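Long-range contacts in multicopper oxidase (Uncultured bacterium, PDB 4E9X), which probably oxidises substrates at copper and reduces dioxygen to water, as other multicopper oxidases do, with copper sites completed between subunits: residues D209-H214 with P223-T228; M203-H208 with V239-D244; F6-E11 with Y305-H310; G34-V39 with E299-G304. All blocks are in the same frame, centred on the assembly; numbering follows the deposited sequence. Where two conformers were deposited one is given.

Interaction 1: residues D209-H214 with P223-T228; sequences DMLVTH and PYYADT
Leu211 and Tyr225 meet on one side of a two-stranded antiparallel ladder, and Val212 and Tyr224 meet on the other. Leu211 CD1 sits over the middle of the Tyr225 ring, 3.9 Å from its centroid and only 7° off the ring normal. This is a nearly perpendicular CH-pi contact. On the opposite side, Val212 CB lies over a face of the Tyr224 ring, displaced toward the rim. Tyr224 CG takes the crowded position between its backbone N and carbonyl carbon (chi1 61°), on the side of the strand where Val212 lies. Val212 CG2 also reaches the methyl of Ala226, with CG2 to CB at 4.1 Å. Met210 is on this same side, and the bend in its chain brings CE to 3.3 Å from Asp227 O.

The backbone fixes this pairing. Met210 N bonds to Ala226 O at 2.8 Å, and Ala226 N returns a bond to Met210 O at 2.9 Å. Val212 N bonds to Tyr224 O at 2.8 Å. The return bond from Tyr224 N to Val212 O is weak at 3.3 Å.

The carboxylates of Asp209 and Asp227 come near each other where the ladder ends. Both have partners on the second subunit: Asp209 meets His65 and Arg97 there, and Asp227 meets His62 and Arg236. The two arginines, each in a salt bridge, would probably offset the like charges.

The two strands form a beta hairpin. Strand 218-226 is the outermost strand of its sheet within the chain, and strand 210-215 lies between it and strand 236-243.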
loop_
_atom_site.group_PDB
_atom_site.type_symbol
_atom_site.label_atom_id
_atom_site.label_comp_id
_atom_site.label_asym_id
_atom_site.label_seq_id
_atom_site.Cartn_x
_atom_site.Cartn_y
_atom_site.Cartn_z
ATOM N N ASP A 209 -2.557 -20.619 -3.433
ATOM C CA ASP A 209 -1.752 -19.656 -2.684
ATOM C C ASP A 209 -0.404 -19.466 -3.378
ATOM O O ASP A 209 0.080 -20.328 -4.092
ATOM C CB ASP A 209 -1.559 -20.192 -1.256
ATOM C CG ASP A 209 -2.869 -20.133 -0.504
ATOM O OD1 ASP A 209 -3.515 -19.047 -0.527
ATOM O OD2 ASP A 209 -3.245 -21.139 0.095
ATOM N N MET A 210 0.164 -18.292 -3.129
ATOM C CA MET A 210 1.483 -17.952 -3.591
ATOM C C MET A 210 2.444 -17.982 -2.396
ATOM O O MET A 210 2.162 -17.446 -1.317
ATOM C CB MET A 210 1.505 -16.519 -4.132
ATOM C CG MET A 210 0.725 -16.423 -5.459
ATOM S SD MET A 210 0.497 -14.708 -6.004
ATOM C CE MET A 210 -0.872 -14.168 -4.976
ATOM N N LEU A 211 3.603 -18.583 -2.555
ATOM C CA LEU A 211 4.659 -18.500 -1.557
ATOM C C LEU A 211 5.557 -17.328 -1.943
ATOM O O LEU A 211 6.229 -17.404 -2.978
ATOM C CB LEU A 211 5.478 -19.792 -1.512
ATOM C CG LEU A 211 6.601 -19.755 -0.461
ATOM C CD1 LEU A 211 6.038 -19.628 0.964
ATOM C CD2 LEU A 211 7.481 -20.998 -0.575
ATOM N N VAL A 212 5.525 -16.266 -1.152
ATOM C CA VAL A 212 6.358 -15.072 -1.408
ATOM C C VAL A 212 7.778 -15.389 -0.935
ATOM O O VAL A 212 8.024 -15.586 0.262
ATOM C CB VAL A 212 5.777 -13.855 -0.683
ATOM C CG1 VAL A 212 6.662 -12.654 -1.031
ATOM C CG2 VAL A 212 4.304 -13.605 -1.041
ATOM N N THR A 213 8.717 -15.458 -1.895
ATOM C CA THR A 213 10.079 -15.852 -1.567
ATOM C C THR A 213 11.096 -14.732 -1.653
ATOM O O THR A 213 12.155 -14.869 -1.068
ATOM C CB THR A 213 10.527 -16.967 -2.565
ATOM O OG1 THR A 213 10.426 -16.496 -3.905
ATOM C CG2 THR A 213 9.621 -18.205 -2.476
ATOM N N HIS A 214 10.821 -13.675 -2.432
ATOM C CA HIS A 214 11.817 -12.611 -2.630
ATOM C C HIS A 214 11.153 -11.239 -2.632
ATOM O O HIS A 214 10.072 -11.093 -3.219
ATOM C CB HIS A 214 12.562 -12.710 -3.970
ATOM C CG HIS A 214 13.372 -13.957 -4.206
ATOM N ND1 HIS A 214 12.779 -15.214 -4.350
ATOM C CD2 HIS A 214 14.720 -14.116 -4.333
ATOM C CE1 HIS A 214 13.759 -16.064 -4.562
ATOM N NE2 HIS A 214 14.947 -15.438 -4.551
ATOM N N PRO A 223 9.986 -16.652 4.238
ATOM C CA PRO A 223 8.968 -16.613 3.184
ATOM C C PRO A 223 7.599 -16.824 3.794
ATOM O O PRO A 223 7.439 -17.419 4.872
ATOM C CB PRO A 223 9.366 -17.756 2.260
ATOM C CG PRO A 223 10.242 -18.651 3.062
ATOM C CD PRO A 223 10.964 -17.760 4.049
ATOM N N TYR A 224 6.553 -16.349 3.117
ATOM C CA TYR A 224 5.218 -16.482 3.652
ATOM C C TYR A 224 4.239 -16.665 2.526
ATOM O O TYR A 224 4.421 -16.180 1.403
ATOM C CB TYR A 224 4.843 -15.223 4.498
ATOM C CG TYR A 224 4.856 -13.932 3.677
ATOM C CD1 TYR A 224 3.696 -13.434 3.097
ATOM C CD2 TYR A 224 6.060 -13.242 3.500
ATOM C CE1 TYR A 224 3.721 -12.257 2.349
ATOM C CE2 TYR A 224 6.119 -12.065 2.766
ATOM C CZ TYR A 224 4.932 -11.603 2.196
ATOM O OH TYR A 224 5.003 -10.433 1.466
ATOM N N TYR A 225 3.139 -17.356 2.837
ATOM C CA TYR A 225 2.062 -17.535 1.874
ATOM C C TYR A 225 1.118 -16.352 1.828
ATOM O O TYR A 225 0.861 -15.673 2.839
ATOM C CB TYR A 225 1.266 -18.786 2.250
ATOM C CG TYR A 225 1.988 -20.087 1.958
ATOM C CD1 TYR A 225 2.110 -20.538 0.630
ATOM C CD2 TYR A 225 2.508 -20.809 3.020
ATOM C CE1 TYR A 225 2.760 -21.730 0.350
ATOM C CE2 TYR A 225 3.156 -22.010 2.735
ATOM C CZ TYR A 225 3.287 -22.463 1.425
ATOM O OH TYR A 225 3.961 -23.675 1.229
ATOM N N ALA A 226 0.562 -16.112 0.663
ATOM C CA ALA A 226 -0.412 -15.068 0.407
ATOM C C ALA A 226 -1.324 -15.504 -0.718
ATOM O O ALA A 226 -0.844 -16.223 -1.612
ATOM C CB ALA A 226 0.295 -13.777 -0.001
ATOM N N ASP A 227 -2.567 -15.059 -0.689
ATOM C CA ASP A 227 -3.370 -15.169 -1.918
ATOM C C ASP A 227 -3.492 -13.817 -2.617
ATOM O O ASP A 227 -3.916 -13.797 -3.785
ATOM C CB ASP A 227 -4.727 -15.822 -1.603
ATOM C CG ASP A 227 -5.667 -15.019 -0.735
ATOM O OD1 ASP A 227 -5.856 -13.794 -0.920
ATOM O OD2 ASP A 227 -6.278 -15.632 0.154
ATOM N N THR A 228 -3.058 -12.720 -1.977
ATOM C CA THR A 228 -3.118 -11.379 -2.583
ATOM C C THR A 228 -1.830 -10.657 -2.199
ATOM O O THR A 228 -1.507 -10.502 -1.023
ATOM C CB THR A 228 -4.340 -10.610 -2.048
ATOM O OG1 THR A 228 -5.544 -11.338 -2.364
ATOM C CG2 THR A 228 -4.481 -9.207 -2.688
#

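Interaction 2: residues M203-H208 with V239-D244; sequences MHSHGH and VIIEAD. With CU (copper (II) ion), chain G; CU (copper (II) ion), chain F.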
loop_
_atom_site.group_PDB
_atom_site.type_symbol
_atom_site.label_atom_id
_atom_site.label_comp_id
_atom_site.label_asym_id
_atom_site.label_seq_id
_atom_site.Cartn_x
_atom_site.Cartn_y
_atom_site.Cartn_z
ATOM N N MET A 203 -2.308 -8.171 -6.369
ATOM C CA MET A 203 -2.370 -9.297 -7.326
ATOM C C MET A 203 -2.859 -10.557 -6.608
ATOM O O MET A 203 -2.218 -11.048 -5.667
ATOM C CB MET A 203 -0.965 -9.514 -7.901
ATOM C CG MET A 203 -0.447 -8.267 -8.639
ATOM S SD MET A 203 -1.537 -7.612 -9.931
ATOM C CE MET A 203 -1.648 -8.962 -11.118
ATOM N N HIS A 204 -3.989 -11.056 -7.065
ATOM C CA HIS A 204 -4.668 -12.205 -6.429
ATOM C C HIS A 204 -4.765 -13.397 -7.390
ATOM O O HIS A 204 -5.327 -13.243 -8.496
ATOM C CB HIS A 204 -6.058 -11.776 -6.028
ATOM C CG HIS A 204 -6.954 -12.868 -5.560
ATOM N ND1 HIS A 204 -6.578 -13.831 -4.602
ATOM C CD2 HIS A 204 -8.217 -13.188 -5.910
ATOM C CE1 HIS A 204 -7.631 -14.685 -4.428
ATOM N NE2 HIS A 204 -8.622 -14.295 -5.220
ATOM N N SER A 205 -4.282 -14.534 -6.930
ATOM C CA SER A 205 -4.389 -15.772 -7.718
ATOM C C SER A 205 -5.579 -16.598 -7.233
ATOM O O SER A 205 -5.575 -17.103 -6.106
ATOM C CB SER A 205 -3.134 -16.605 -7.598
ATOM O OG SER A 205 -2.755 -16.809 -6.237
ATOM N N HIS A 206 -6.589 -16.829 -8.071
ATOM C CA HIS A 206 -7.621 -17.799 -7.699
ATOM C C HIS A 206 -7.000 -19.216 -7.725
ATOM O O HIS A 206 -6.044 -19.486 -8.463
ATOM C CB HIS A 206 -8.798 -17.753 -8.673
ATOM C CG HIS A 206 -9.640 -16.504 -8.605
ATOM N ND1 HIS A 206 -11.019 -16.602 -8.780
ATOM C CD2 HIS A 206 -9.400 -15.220 -8.378
ATOM C CE1 HIS A 206 -11.558 -15.346 -8.702
ATOM N NE2 HIS A 206 -10.560 -14.496 -8.431
ATOM N N GLY A 207 -7.603 -20.074 -6.914
ATOM C CA GLY A 207 -7.283 -21.508 -6.984
ATOM C C GLY A 207 -6.021 -21.928 -6.301
ATOM O O GLY A 207 -5.708 -23.147 -6.262
ATOM N N HIS A 208 -5.190 -20.973 -5.832
ATOM C CA HIS A 208 -3.821 -21.253 -5.387
ATOM C C HIS A 208 -3.400 -20.199 -4.388
ATOM O O HIS A 208 -3.767 -19.046 -4.459
ATOM C CB HIS A 208 -2.822 -21.098 -6.566
ATOM C CG HIS A 208 -3.144 -21.946 -7.778
ATOM N ND1 HIS A 208 -4.158 -21.589 -8.651
ATOM C CD2 HIS A 208 -2.630 -23.136 -8.231
ATOM C CE1 HIS A 208 -4.247 -22.541 -9.579
ATOM N NE2 HIS A 208 -3.328 -23.462 -9.352
ATOM N N VAL A 239 7.192 -14.889 -6.318
ATOM C CA VAL A 239 6.414 -15.899 -5.617
ATOM C C VAL A 239 6.572 -17.227 -6.383
ATOM O O VAL A 239 7.028 -17.274 -7.527
ATOM C CB VAL A 239 4.917 -15.532 -5.547
ATOM C CG1 VAL A 239 4.747 -14.134 -4.904
ATOM C CG2 VAL A 239 4.237 -15.601 -6.928
ATOM N N ILE A 240 6.188 -18.306 -5.704
ATOM C CA ILE A 240 6.056 -19.642 -6.304
ATOM C C ILE A 240 4.606 -20.077 -6.173
ATOM O O ILE A 240 4.014 -20.002 -5.084
ATOM C CB ILE A 240 6.970 -20.659 -5.555
ATOM C CG1 ILE A 240 8.462 -20.290 -5.674
ATOM C CG2 ILE A 240 6.699 -22.064 -6.055
ATOM C CD1 ILE A 240 8.968 -20.443 -7.106
ATOM N N ILE A 241 4.061 -20.572 -7.284
ATOM C CA ILE A 241 2.786 -21.286 -7.270
ATOM C C ILE A 241 3.062 -22.732 -7.653
ATOM O O ILE A 241 3.681 -22.992 -8.688
ATOM C CB ILE A 241 1.749 -20.666 -8.224
ATOM C CG1 ILE A 241 1.283 -19.311 -7.659
ATOM C CG2 ILE A 241 0.587 -21.641 -8.441
ATOM C CD1 ILE A 241 0.311 -18.560 -8.548
ATOM N N GLU A 242 2.600 -23.671 -6.829
ATOM C CA GLU A 242 2.558 -25.090 -7.191
ATOM C C GLU A 242 1.327 -25.318 -8.033
ATOM O O GLU A 242 0.212 -25.154 -7.505
ATOM C CB GLU A 242 2.536 -26.001 -5.931
ATOM C CG GLU A 242 3.659 -25.727 -4.928
ATOM C CD GLU A 242 4.987 -26.359 -5.315
ATOM O OE1 GLU A 242 5.030 -27.289 -6.156
ATOM O OE2 GLU A 242 5.996 -25.926 -4.735
ATOM N N ALA A 243 1.496 -25.680 -9.304
ATOM C CA ALA A 243 0.304 -25.899 -10.155
ATOM C C ALA A 243 -0.249 -27.283 -9.996
ATOM O O ALA A 243 -0.063 -28.164 -10.816
ATOM C CB ALA A 243 0.694 -25.634 -11.626
ATOM N N ASP A 244 -0.946 -27.472 -8.893
ATOM C CA ASP A 244 -1.376 -28.834 -8.576
ATOM C C ASP A 244 -2.895 -28.877 -8.475
ATOM O O ASP A 244 -3.479 -29.801 -7.891
ATOM C CB ASP A 244 -0.716 -29.290 -7.304
ATOM C CG ASP A 244 -1.029 -28.423 -6.092
ATOM O OD1 ASP A 244 -1.863 -27.487 -6.135
ATOM O OD2 ASP A 244 -0.386 -28.754 -5.050
HETATM CU CU CU G . -10.321 -14.940 -5.313
HETATM CU CU CU F . -11.081 -12.633 -8.515
#
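Behind the copper-binding His-X-His motif of His204 and His206, Ser205 and His208 pack against Ile241. The motif contributes to a copper cluster shared between subunits. Ile241 uses two of its carbons. CG2 approaches the His208 ring obliquely, 3.6 Å from CD2, and the two side chains cross at about a right angle. Ile241 CD1 reaches Ser205 CB at 4.1 Å. At the edge of the His208 ring, Glu242 O lies near the ring plane, 3.6 Å from His208 CD2.

A type II turn from Ser205 to His208 turns the chain back. His208 ND1 donates to His206 O at 2.8 Å, in the ring plane and on a carbonyl lone pair, with an N-H...O angle of 168°. Ser205 OG donates to His208 O at 3.0 Å from above the carbonyl plane. The second ring nitrogen of His208, NE2, is hydrogen-bonded to Tyr275 OH.

The two motif histidines bind different coppers. His204 NE2 is 1.8 Å from one copper, which His60 of the second subunit also binds. His206 NE2 is 1.9 Å from another, together with His252 and with His106 of the second subunit.

His208 is held at both ring nitrogens, and its bond to His206 O ties it to the backbone of a copper ligand. Segments 203-208 and 239-244 meet by carbon packing and one CD2 to carbonyl oxygen approach, with no hydrogen bond between them.

Interaction 3: residues F6-E11 with Y305-H310; sequences FDMTIE and YGMFDH
Met307 lies across the side chain of Phe6, and the contact can be followed out along the methionine. Its CB stands over one face of the Phe6 ring, displaced toward the rim. Met307 CB is 3.6 Å from Phe6 CD1 and 4.0 Å from the ring centroid, a CH-pi contact 26° off the normal. From there CG runs anti to the backbone N. The chain stays extended as far as SD, which comes within 4.0 Å of Phe6 CB. The same sulfur is 5.3 Å from the centroid of the Phe6 ring and oblique to it, a Met-aromatic contact. The chain then bends at chi3 (-83°), which turns CE back to 3.8 Å from Phe6 CB. CE also points to the end of Met8, and the two side chains cross at about a right angle. Met8 has two conformers, so the very short approach of the two methyls is doubtful.

The far part of the Phe6 ring meets backbone. Phe6 CE1 is 3.6 Å from Met307 N and 3.7 Å from Gly306 C.

The two strands lie in different sheets. Strand 306-308, from near the C-terminal end of the chain, is added beside strand 36-40 of what is probably the first cupredoxin domain. Strand 6-11 runs 28° from strand 306-308, and their axes come no closer than 8.4 Å, too far for backbone pairing. Ile37, on the strand paired with 306-308, also touches both Phe6 and Met307.

No hydrogen bond joins the two segments. The contact rests on carbon packing, a CH-pi approach and an oblique sulfur-aromatic one, so dispersion probably dominates.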
loop_
_atom_site.group_PDB
_atom_site.type_symbol
_atom_site.label_atom_id
_atom_site.label_comp_id
_atom_site.label_asym_id
_atom_site.label_seq_id
_atom_site.Cartn_x
_atom_site.Cartn_y
_atom_site.Cartn_z
ATOM N N PHE A 6 25.309 -5.190 -24.994
ATOM C CA PHE A 6 24.033 -5.059 -25.649
ATOM C C PHE A 6 23.866 -3.723 -26.323
ATOM O O PHE A 6 24.362 -2.745 -25.771
ATOM C CB PHE A 6 22.893 -5.221 -24.611
ATOM C CG PHE A 6 23.041 -6.550 -23.870
ATOM C CD1 PHE A 6 23.071 -7.767 -24.528
ATOM C CD2 PHE A 6 23.140 -6.579 -22.508
ATOM C CE1 PHE A 6 23.179 -8.966 -23.875
ATOM C CE2 PHE A 6 23.277 -7.786 -21.829
ATOM C CZ PHE A 6 23.311 -9.013 -22.505
ATOM N N ASP A 7 23.162 -3.695 -27.446
ATOM C CA ASP A 7 22.904 -2.431 -28.126
ATOM C C ASP A 7 21.387 -2.171 -28.024
ATOM O O ASP A 7 20.602 -3.030 -28.446
ATOM C CB ASP A 7 23.334 -2.443 -29.584
ATOM C CG ASP A 7 24.827 -2.480 -29.783
ATOM O OD1 ASP A 7 25.575 -1.697 -29.123
ATOM O OD2 ASP A 7 25.370 -3.262 -30.623
ATOM N N MET A 8 21.003 -1.053 -27.414
ATOM C CA MET A 8 19.579 -0.798 -27.252
ATOM C C MET A 8 19.232 0.525 -27.924
ATOM O O MET A 8 20.104 1.399 -28.019
ATOM C CB MET A 8 19.181 -0.795 -25.776
ATOM C CG MET A 8 17.679 -0.669 -25.500
ATOM S SD MET A 8 17.405 -0.718 -23.687
ATOM C CE MET A 8 18.935 -1.610 -23.352
ATOM N N THR A 9 18.030 0.675 -28.427
ATOM C CA THR A 9 17.587 1.967 -28.966
ATOM C C THR A 9 16.333 2.386 -28.161
ATOM O O THR A 9 15.783 1.601 -27.361
ATOM C CB THR A 9 17.195 1.969 -30.436
ATOM O OG1 THR A 9 16.039 1.119 -30.614
ATOM C CG2 THR A 9 18.367 1.415 -31.276
ATOM N N ILE A 10 15.973 3.634 -28.356
ATOM C CA ILE A 10 14.794 4.233 -27.788
ATOM C C ILE A 10 13.971 4.742 -28.975
ATOM O O ILE A 10 14.569 5.508 -29.755
ATOM C CB ILE A 10 15.042 5.345 -26.765
ATOM C CG1 ILE A 10 16.144 4.997 -25.768
ATOM C CG2 ILE A 10 13.757 5.653 -25.999
ATOM C CD1 ILE A 10 16.474 6.139 -24.810
ATOM N N GLU A 11 12.727 4.353 -29.124
ATOM C CA GLU A 11 11.944 4.591 -30.339
ATOM C C GLU A 11 10.604 5.221 -30.022
ATOM O O GLU A 11 10.012 4.899 -28.980
ATOM C CB GLU A 11 11.674 3.259 -31.087
ATOM C CG GLU A 11 12.972 2.512 -31.407
ATOM C CD GLU A 11 13.858 3.119 -32.472
ATOM O OE1 GLU A 11 13.432 4.025 -33.219
ATOM O OE2 GLU A 11 15.064 2.683 -32.569
ATOM N N TYR A 305 21.462 -16.669 -21.448
ATOM C CA TYR A 305 21.728 -15.280 -21.126
ATOM C C TYR A 305 21.765 -14.410 -22.360
ATOM O O TYR A 305 22.153 -14.901 -23.427
ATOM C CB TYR A 305 23.062 -15.176 -20.346
ATOM C CG TYR A 305 22.949 -16.005 -19.066
ATOM C CD1 TYR A 305 21.952 -15.679 -18.145
ATOM C CD2 TYR A 305 23.783 -17.093 -18.774
ATOM C CE1 TYR A 305 21.800 -16.411 -16.967
ATOM C CE2 TYR A 305 23.641 -17.829 -17.589
ATOM C CZ TYR A 305 22.641 -17.465 -16.704
ATOM O OH TYR A 305 22.445 -18.161 -15.505
ATOM N N GLY A 306 21.404 -13.154 -22.226
ATOM C CA GLY A 306 21.415 -12.216 -23.332
ATOM C C GLY A 306 20.293 -11.204 -23.228
ATOM O O GLY A 306 19.707 -11.031 -22.145
ATOM N N MET A 307 20.001 -10.537 -24.333
ATOM C CA MET A 307 18.946 -9.530 -24.402
ATOM C C MET A 307 17.925 -10.001 -25.444
ATOM O O MET A 307 18.278 -10.401 -26.585
ATOM C CB MET A 307 19.458 -8.123 -24.677
ATOM C CG MET A 307 18.288 -7.149 -24.976
ATOM S SD MET A 307 18.959 -5.493 -25.411
ATOM C CE MET A 307 19.226 -4.858 -23.804
ATOM N N PHE A 308 16.641 -10.016 -25.084
ATOM C CA PHE A 308 15.603 -10.612 -25.889
ATOM C C PHE A 308 14.479 -9.635 -26.147
ATOM O O PHE A 308 13.819 -9.144 -25.226
ATOM C CB PHE A 308 14.975 -11.864 -25.186
ATOM C CG PHE A 308 16.004 -12.923 -24.905
ATOM C CD1 PHE A 308 16.118 -13.996 -25.784
ATOM C CD2 PHE A 308 16.822 -12.827 -23.788
ATOM C CE1 PHE A 308 17.063 -14.981 -25.563
ATOM C CE2 PHE A 308 17.790 -13.808 -23.619
ATOM C CZ PHE A 308 17.897 -14.889 -24.487
ATOM N N ASP A 309 14.277 -9.355 -27.436
ATOM C CA ASP A 309 13.089 -8.619 -27.883
ATOM C C ASP A 309 11.892 -9.568 -27.938
ATOM O O ASP A 309 12.046 -10.803 -27.882
ATOM C CB ASP A 309 13.249 -7.973 -29.257
ATOM C CG ASP A 309 14.219 -6.814 -29.333
ATOM O OD1 ASP A 309 14.842 -6.451 -28.338
ATOM O OD2 ASP A 309 14.397 -6.282 -30.473
ATOM N N HIS A 310 10.703 -9.001 -28.033
ATOM C CA HIS A 310 9.540 -9.841 -28.204
ATOM C C HIS A 310 8.544 -9.087 -29.086
ATOM O O HIS A 310 8.082 -7.972 -28.752
ATOM C CB HIS A 310 8.881 -10.206 -26.872
ATOM C CG HIS A 310 7.609 -10.996 -27.074
ATOM N ND1 HIS A 310 7.556 -12.041 -27.981
ATOM C CD2 HIS A 310 6.416 -10.879 -26.451
ATOM C CE1 HIS A 310 6.313 -12.540 -27.908
ATOM N NE2 HIS A 310 5.608 -11.849 -27.015
#

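Interaction 4: residues G34-V39 with E299-G304; sequences GPLIHV and ESLKQG
Leu36 and His38 both carry CG anti to the backbone N (chi1 167° and -169°), on side chains that leave the strand toward residues 299-304. They stand on strand 36-40 of what is probably the first cupredoxin domain. Residues 299-302 have helical backbone angles without forming a regular helix. Leu36 CD2 touches Ser300 CB at 3.7 Å and Leu301 CD2 at 3.8 Å. Leu301 crosses both Leu36 and His38 at about a right angle. Its CD2 also lies over one face of the His38 ring, toward the rim, 4.3 Å from the centroid. Leu301 O is at the edge of this ring, in its plane, 3.6 Å from His38 CE1.

Leu301 also packs on Asp139 and Ile141, so this loop lies between strand 36-40 and strand 138-147, which belongs to a different sheet, probably of the second cupredoxin domain. His38 has polar partners at both ring nitrogens. NE2 bonds to Asp125 OD1, while ND1 meets a water that lies in the ring plane. That water is 2.6 Å from His38 ND1, and it donates to Ser300 O at 2.7 Å and to Gly304 O at 2.6 Å.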
loop_
_atom_site.group_PDB
_atom_site.type_symbol
_atom_site.label_atom_id
_atom_site.label_comp_id
_atom_site.label_asym_id
_atom_site.label_seq_id
_atom_site.Cartn_x
_atom_site.Cartn_y
_atom_site.Cartn_z
ATOM N N GLY A 34 10.030 -3.210 -22.347
ATOM C CA GLY A 34 11.309 -3.220 -23.034
ATOM C C GLY A 34 11.862 -4.650 -23.066
ATOM O O GLY A 34 11.362 -5.594 -22.427
ATOM N N PRO A 35 12.955 -4.832 -23.825
ATOM C CA PRO A 35 13.618 -6.148 -23.930
ATOM C C PRO A 35 14.014 -6.712 -22.575
ATOM O O PRO A 35 14.393 -6.012 -21.626
ATOM C CB PRO A 35 14.858 -5.857 -24.777
ATOM C CG PRO A 35 14.440 -4.647 -25.555
ATOM C CD PRO A 35 13.652 -3.770 -24.604
ATOM N N LEU A 36 13.892 -8.039 -22.486
ATOM C CA LEU A 36 14.403 -8.726 -21.327
ATOM C C LEU A 36 15.930 -8.762 -21.380
ATOM O O LEU A 36 16.526 -9.190 -22.387
ATOM C CB LEU A 36 13.907 -10.193 -21.339
ATOM C CG LEU A 36 14.601 -11.166 -20.363
ATOM C CD1 LEU A 36 14.326 -10.821 -18.894
ATOM C CD2 LEU A 36 14.087 -12.595 -20.652
ATOM N N ILE A 37 16.603 -8.402 -20.292
ATOM C CA ILE A 37 18.051 -8.575 -20.147
ATOM C C ILE A 37 18.230 -9.624 -19.063
ATOM O O ILE A 37 17.732 -9.459 -17.951
ATOM C CB ILE A 37 18.757 -7.234 -19.829
ATOM C CG1 ILE A 37 18.520 -6.199 -20.900
ATOM C CG2 ILE A 37 20.234 -7.519 -19.559
ATOM C CD1 ILE A 37 19.036 -4.790 -20.534
ATOM N N HIS A 38 18.897 -10.700 -19.384
ATOM C CA HIS A 38 19.031 -11.851 -18.486
ATOM C C HIS A 38 20.511 -12.187 -18.426
ATOM O O HIS A 38 21.109 -12.575 -19.434
ATOM C CB HIS A 38 18.171 -13.014 -19.011
ATOM C CG HIS A 38 18.028 -14.125 -18.043
ATOM N ND1 HIS A 38 17.420 -15.335 -18.371
ATOM C CD2 HIS A 38 18.341 -14.253 -16.715
ATOM C CE1 HIS A 38 17.395 -16.112 -17.287
ATOM N NE2 HIS A 38 17.944 -15.519 -16.289
ATOM N N VAL A 39 21.113 -12.019 -17.262
ATOM C CA VAL A 39 22.550 -12.232 -17.079
ATOM C C VAL A 39 22.784 -13.022 -15.811
ATOM O O VAL A 39 21.821 -13.316 -15.076
ATOM C CB VAL A 39 23.297 -10.891 -17.065
ATOM C CG1 VAL A 39 23.047 -10.085 -18.347
ATOM C CG2 VAL A 39 22.986 -9.993 -15.862
ATOM N N GLU A 299 9.136 -17.879 -22.449
ATOM C CA GLU A 299 9.999 -18.602 -23.415
ATOM C C GLU A 299 11.367 -17.933 -23.462
ATOM O O GLU A 299 12.408 -18.608 -23.396
ATOM C CB GLU A 299 9.337 -18.646 -24.796
ATOM C CG GLU A 299 8.047 -19.485 -24.743
ATOM C CD GLU A 299 8.281 -20.904 -24.221
ATOM O OE1 GLU A 299 9.280 -21.632 -24.479
ATOM O OE2 GLU A 299 7.431 -21.391 -23.453
ATOM N N SER A 300 11.420 -16.603 -23.528
ATOM C CA SER A 300 12.736 -15.933 -23.537
ATOM C C SER A 300 13.555 -16.288 -22.301
ATOM O O SER A 300 14.783 -16.384 -22.457
ATOM C CB SER A 300 12.563 -14.405 -23.544
ATOM O OG SER A 300 11.834 -13.985 -24.687
ATOM N N LEU A 301 12.900 -16.434 -21.145
ATOM C CA LEU A 301 13.631 -16.736 -19.920
ATOM C C LEU A 301 14.319 -18.085 -19.985
ATOM O O LEU A 301 15.238 -18.285 -19.172
ATOM C CB LEU A 301 12.678 -16.669 -18.715
ATOM C CG LEU A 301 12.405 -15.231 -18.305
ATOM C CD1 LEU A 301 11.163 -15.117 -17.441
ATOM C CD2 LEU A 301 13.580 -14.652 -17.482
ATOM N N LYS A 302 13.949 -18.997 -20.886
ATOM C CA LYS A 302 14.572 -20.309 -21.026
ATOM C C LYS A 302 15.687 -20.307 -22.044
ATOM O O LYS A 302 16.348 -21.365 -22.209
ATOM C CB LYS A 302 13.507 -21.301 -21.561
ATOM C CG LYS A 302 12.397 -21.542 -20.571
ATOM C CD LYS A 302 11.756 -22.857 -21.019
ATOM C CE LYS A 302 10.514 -22.484 -21.790
ATOM N NZ LYS A 302 9.367 -23.045 -20.981
ATOM N N GLN A 303 15.878 -19.171 -22.752
ATOM C CA GLN A 303 16.766 -19.236 -23.929
ATOM C C GLN A 303 18.181 -18.773 -23.682
ATOM O O GLN A 303 18.870 -18.464 -24.657
ATOM C CB GLN A 303 16.077 -18.413 -25.049
ATOM C CG GLN A 303 14.801 -19.116 -25.551
ATOM C CD GLN A 303 13.941 -18.278 -26.462
ATOM O OE1 GLN A 303 14.338 -17.149 -26.753
ATOM N NE2 GLN A 303 12.792 -18.809 -26.900
ATOM N N GLY A 304 18.633 -18.780 -22.441
ATOM C CA GLY A 304 20.036 -18.463 -22.106
ATOM C C GLY A 304 20.213 -16.970 -21.829
ATOM O O GLY A 304 19.323 -16.103 -21.880
HETATM O O HOH W 1 16.905 -15.760 -20.890
#

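The four contacts form two touching pairs. Interactions 1 and 2 have centres 9 Å apart. They join where Asp227 O accepts a probable hydrogen bond from His204 ND1 at 2.8 Å, so the residue just after the hairpin probably helps orient a copper ligand. Leu211 O and Ile240 N, 2.9 Å apart, link their strands in one sheet. Both contacts touch the second subunit. Interactions 3 and 4 have centres 10 Å apart and share the pairing of strands 36-40 and 306-308, with Phe308 N to Leu36 O at 2.8 Å. Interaction 3 lies across the chain's centre from interactions 1 and 2. Interactions 2 and 4 come no nearer than about 11 Å between nearest atoms.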